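Local coordinates for protein precorrin-8x Methyl Mutase (Thermus thermophilus, PDB 1V9C) that probably catalyses the methyl-group rearrangement of precorrin-8X, an isomerisation step in the biosynthesis of adenosylcobalamin, at residues B[60-64]-B[200-204]. Coordinates in Å, arbitrary orientation, origin at the centre of the assembly. Residue numbers count along the deposited sequence, not the author numbering.
With SO4 (sulfate ion), chain F.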
# COMPACT_ATOMS: atom_id res chain seq x y z
N LEU B 60 0.93 -22.11 2.09
CA LEU B 60 0.63 -22.51 3.47
C LEU B 60 1.78 -23.32 4.05
O LEU B 60 2.24 -23.08 5.17
CB LEU B 60 -0.65 -23.35 3.52
CG LEU B 60 -1.86 -22.81 2.73
CD1 LEU B 60 -3.10 -23.51 3.22
CD2 LEU B 60 -1.99 -21.31 2.93
N LYS B 61 2.23 -24.30 3.26
CA LYS B 61 3.33 -25.17 3.64
C LYS B 61 4.55 -24.34 4.03
O LYS B 61 5.16 -24.57 5.08
CB LYS B 61 3.65 -26.10 2.47
CG LYS B 61 5.10 -26.56 2.37
CD LYS B 61 5.47 -27.62 3.41
CE LYS B 61 6.91 -28.10 3.18
NZ LYS B 61 7.29 -29.23 4.06
N ALA B 62 4.91 -23.36 3.20
CA ALA B 62 6.06 -22.52 3.50
C ALA B 62 5.79 -21.70 4.76
O ALA B 62 6.65 -21.58 5.63
CB ALA B 62 6.35 -21.61 2.33
N ILE B 63 4.60 -21.15 4.85
CA ILE B 63 4.24 -20.36 6.02
C ILE B 63 4.47 -21.19 7.28
O ILE B 63 5.13 -20.74 8.21
CB ILE B 63 2.76 -19.93 5.96
CG1 ILE B 63 2.56 -18.90 4.86
CG2 ILE B 63 2.34 -19.36 7.28
CD1 ILE B 63 1.12 -18.67 4.53
N GLN B 64 3.93 -22.39 7.28
CA GLN B 64 4.04 -23.32 8.41
C GLN B 64 5.46 -23.80 8.68
O GLN B 64 5.80 -24.15 9.82
CB GLN B 64 3.13 -24.51 8.18
CG GLN B 64 1.67 -24.17 8.35
CD GLN B 64 0.76 -25.26 7.85
OE1 GLN B 64 -0.46 -25.20 8.03
NE2 GLN B 64 1.35 -26.27 7.21
N LEU B 200 -2.84 -15.81 3.27
CA LEU B 200 -2.13 -17.08 3.34
C LEU B 200 -1.89 -17.49 4.77
O LEU B 200 -2.08 -18.65 5.12
CB LEU B 200 -0.81 -17.01 2.57
CG LEU B 200 -1.04 -16.95 1.05
CD1 LEU B 200 0.29 -16.84 0.30
CD2 LEU B 200 -1.81 -18.18 0.64
N ILE B 201 -1.48 -16.54 5.60
CA ILE B 201 -1.24 -16.82 7.00
C ILE B 201 -2.50 -17.29 7.71
O ILE B 201 -2.47 -18.28 8.44
CB ILE B 201 -0.69 -15.59 7.73
CG1 ILE B 201 0.75 -15.32 7.28
CG2 ILE B 201 -0.77 -15.80 9.23
CD1 ILE B 201 1.38 -14.08 7.93
N ARG B 202 -3.61 -16.58 7.49
CA ARG B 202 -4.88 -16.95 8.13
C ARG B 202 -5.35 -18.34 7.71
O ARG B 202 -5.88 -19.08 8.52
CB ARG B 202 -5.96 -15.93 7.78
CG ARG B 202 -7.34 -16.27 8.34
CD ARG B 202 -7.36 -16.16 9.85
NE ARG B 202 -8.67 -16.48 10.41
CZ ARG B 202 -9.79 -15.79 10.16
NH1 ARG B 202 -9.78 -14.74 9.36
NH2 ARG B 202 -10.93 -16.17 10.73
N LEU B 203 -5.17 -18.69 6.44
CA LEU B 203 -5.57 -20.01 5.94
C LEU B 203 -4.70 -21.06 6.60
O LEU B 203 -5.17 -22.13 6.97
CB LEU B 203 -5.39 -20.10 4.42
CG LEU B 203 -6.53 -19.72 3.48
CD1 LEU B 203 -6.01 -19.65 2.05
CD2 LEU B 203 -7.64 -20.74 3.60
N ALA B 204 -3.42 -20.75 6.75
CA ALA B 204 -2.48 -21.66 7.36
C ALA B 204 -2.82 -21.87 8.82
O ALA B 204 -2.88 -23.00 9.30
CB ALA B 204 -1.08 -21.11 7.22
S SO4 F . -6.99 -12.14 10.10
O1 SO4 F . -5.82 -11.49 9.49
O2 SO4 F . -6.56 -13.02 11.20
O3 SO4 F . -7.71 -12.92 9.08
O4 SO4 F . -7.89 -11.10 10.63
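Residues 60-64 and 200-204 are short pieces of helices 55-65 and 190-205, whose local axes approach to 9.0 Å and cross steeply at -79°. The closest CA pair is at A204, whose CA-to-CB bond points toward 60-64; its small side chain is consistent with the 5.1 Å between the CA atoms of L60 and A204, against 6.6 Å between those of I63 and I201.

The interface, 313 Å² in all, is mainly apolar. I63, one turn along from L60, presents CD1 to CB of L200 at a tight 3.2 Å and to the backbone N of I201 at 3.5 Å, while I63 CG2 lies 3.8 Å from A204 CB. L60 starts sideways but bends in at its tip: its CD2 sits 3.9 Å from both L200 CD2 and L203 CB, and 3.4 Å from L200 O. That carbonyl is already taken up within its helix by A204 N (3.0 Å, N to O).

The one polar approach is peripheral: Q64 OE1 comes within 3.5 Å of A204 O, both acceptors, so this is mere proximity at the exposed border. R202 takes no part. Its CA-to-CB bond points away from 60-64; its NH1 donates to O3 of a sulfate (2.8 Å), probably from the crystallisation liquor and also bound by R35, and its NE forms a salt bridge with D206.

F88 of helix 82-88 touches I63, Q64 and A204, and I130 of strand 130-133 lies against I63. The arrangement is near-orthogonal helix-helix packing beside the mainly parallel sheet of a doubly wound alpha/beta fold, joining helix 55-65 to the last helix, 190-205.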